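Nucleoporin NUP170 (Chaetomium thermophilum, PDB 5HAX) is a scaffold nucleoporin that probably helps build the inner ring of the nuclear pore complex. Local coordinates at residues A[282-286]-A[370-375]. Sequence-based numbering, arbitrary orientation.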
loop_
_atom_site.group_PDB
_atom_site.type_symbol
_atom_site.label_atom_id
_atom_site.label_comp_id
_atom_site.label_asym_id
_atom_site.label_seq_id
_atom_site.Cartn_x
_atom_site.Cartn_y
_atom_site.Cartn_z
ATOM N N ASP A 282 -12.151 23.550 -17.429
ATOM C CA ASP A 282 -12.816 23.981 -16.203
ATOM C C ASP A 282 -11.809 24.702 -15.313
ATOM O O ASP A 282 -10.944 24.065 -14.702
ATOM C CB ASP A 282 -13.428 22.786 -15.475
ATOM C CG ASP A 282 -14.245 21.898 -16.394
ATOM O OD1 ASP A 282 -13.716 20.856 -16.837
ATOM O OD2 ASP A 282 -15.412 22.242 -16.675
ATOM N N SER A 283 -11.922 26.023 -15.244
ATOM C CA SER A 283 -11.185 26.833 -14.284
ATOM C C SER A 283 -12.063 27.089 -13.064
ATOM O O SER A 283 -13.290 26.995 -13.127
ATOM C CB SER A 283 -10.739 28.154 -14.914
ATOM O OG SER A 283 -9.774 27.928 -15.929
ATOM N N SER A 284 -11.419 27.415 -11.944
ATOM C CA SER A 284 -12.114 27.426 -10.665
ATOM C C SER A 284 -11.511 28.481 -9.753
ATOM O O SER A 284 -10.295 28.707 -9.789
ATOM C CB SER A 284 -12.038 26.052 -9.984
ATOM O OG SER A 284 -12.469 26.119 -8.637
ATOM N N PRO A 285 -12.328 29.129 -8.915
ATOM C CA PRO A 285 -11.783 30.044 -7.904
ATOM C C PRO A 285 -11.111 29.337 -6.740
ATOM O O PRO A 285 -10.607 30.018 -5.838
ATOM C CB PRO A 285 -13.025 30.813 -7.435
ATOM C CG PRO A 285 -14.140 29.850 -7.619
ATOM C CD PRO A 285 -13.799 29.052 -8.848
ATOM N N LEU A 286 -11.100 28.002 -6.720
ATOM C CA LEU A 286 -10.389 27.259 -5.690
ATOM C C LEU A 286 -8.886 27.203 -5.936
ATOM O O LEU A 286 -8.150 26.750 -5.055
ATOM C CB LEU A 286 -10.944 25.832 -5.592
ATOM C CG LEU A 286 -12.413 25.686 -5.180
ATOM C CD1 LEU A 286 -12.826 24.218 -5.189
ATOM C CD2 LEU A 286 -12.669 26.298 -3.810
ATOM N N LEU A 370 -19.778 19.037 -13.104
ATOM C CA LEU A 370 -18.520 19.133 -12.377
ATOM C C LEU A 370 -18.655 20.142 -11.245
ATOM O O LEU A 370 -18.971 21.311 -11.481
ATOM C CB LEU A 370 -17.391 19.544 -13.323
ATOM C CG LEU A 370 -16.008 19.684 -12.678
ATOM C CD1 LEU A 370 -15.504 18.333 -12.183
ATOM C CD2 LEU A 370 -15.018 20.310 -13.648
ATOM N N ASP A 371 -18.428 19.684 -10.013
ATOM C CA ASP A 371 -18.442 20.559 -8.840
ATOM C C ASP A 371 -17.022 21.063 -8.617
ATOM O O ASP A 371 -16.157 20.330 -8.131
ATOM C CB ASP A 371 -18.971 19.822 -7.616
ATOM C CG ASP A 371 -19.210 20.746 -6.438
ATOM O OD1 ASP A 371 -18.801 21.925 -6.497
ATOM O OD2 ASP A 371 -19.806 20.284 -5.446
ATOM N N LYS A 372 -16.790 22.332 -8.959
ATOM C CA LYS A 372 -15.470 22.949 -8.883
ATOM C C LYS A 372 -15.430 24.114 -7.897
ATOM O O LYS A 372 -14.534 24.961 -7.985
ATOM C CB LYS A 372 -15.043 23.424 -10.273
ATOM C CG LYS A 372 -15.982 24.471 -10.868
ATOM C CD LYS A 372 -15.613 24.818 -12.300
ATOM C CE LYS A 372 -16.461 25.968 -12.824
ATOM N NZ LYS A 372 -16.040 26.399 -14.185
ATOM N N THR A 373 -16.380 24.176 -6.953
ATOM C CA THR A 373 -16.492 25.313 -6.044
ATOM C C THR A 373 -16.667 24.913 -4.582
ATOM O O THR A 373 -16.906 25.790 -3.742
ATOM C CB THR A 373 -17.666 26.213 -6.460
ATOM O OG1 THR A 373 -18.865 25.431 -6.550
ATOM C CG2 THR A 373 -17.389 26.875 -7.804
ATOM N N SER A 374 -16.549 23.632 -4.244
ATOM C CA SER A 374 -16.801 23.216 -2.870
ATOM C C SER A 374 -15.708 23.713 -1.932
ATOM O O SER A 374 -14.519 23.689 -2.265
ATOM C CB SER A 374 -16.899 21.697 -2.768
ATOM O OG SER A 374 -17.055 21.323 -1.410
ATOM N N ARG A 375 -16.122 24.146 -0.742
ATOM C CA ARG A 375 -15.218 24.609 0.302
ATOM C C ARG A 375 -15.070 23.594 1.431
ATOM O O ARG A 375 -14.555 23.940 2.499
ATOM C CB ARG A 375 -15.715 25.942 0.870
ATOM C CG ARG A 375 -15.964 27.026 -0.171
ATOM C CD ARG A 375 -14.689 27.759 -0.550
ATOM N NE ARG A 375 -14.056 28.383 0.609
ATOM C CZ ARG A 375 -14.534 29.448 1.245
ATOM N NH1 ARG A 375 -15.662 30.019 0.844
ATOM N NH2 ARG A 375 -13.885 29.940 2.292
#
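Two loop segments, 282-286 and 370-375, run side by side in nearly the same direction, 6° apart end to end, with the CA atoms of Ser284 and Lys372 5.9 Å from each other. No ladder of backbone hydrogen bonds joins them; side chains reaching for main-chain carbonyls do so instead. Ser284 is one example. A chi1 of 168° sets its OG beside its own carbonyl carbon, where it donates to Lys372 O, at a 2.5 Å so short that the exact length is doubtful, and accepts from Leu286 N at 3.0 Å, the latter closing an ST turn. The bond from Lys372 runs the opposite way: its chain, extended beyond CG, carries NZ to within 3.0 Å of Ser283 O, approaching almost in line with the C=O bond. Both loops belong to the region related to the Nup133 N-terminal beta-propeller. There 282-286 leads into strand 293-298, while 370-375 lies on the crossing from strand 341-348 of that same sheet to 380-386 of another, consistent with a linker between propeller blades. Leucine methyls meet polar groups at both ends. Leu286 sets CD1 against Lys372 O and Ser374 O, each 3.4 Å away, while its CD2 lies near Arg375 CD, whose guanidinium forms a salt bridge with Asp378. At the other end Leu370 CD2 lies 3.3 Å from Asp282 CG, the two side chains coming from opposite directions.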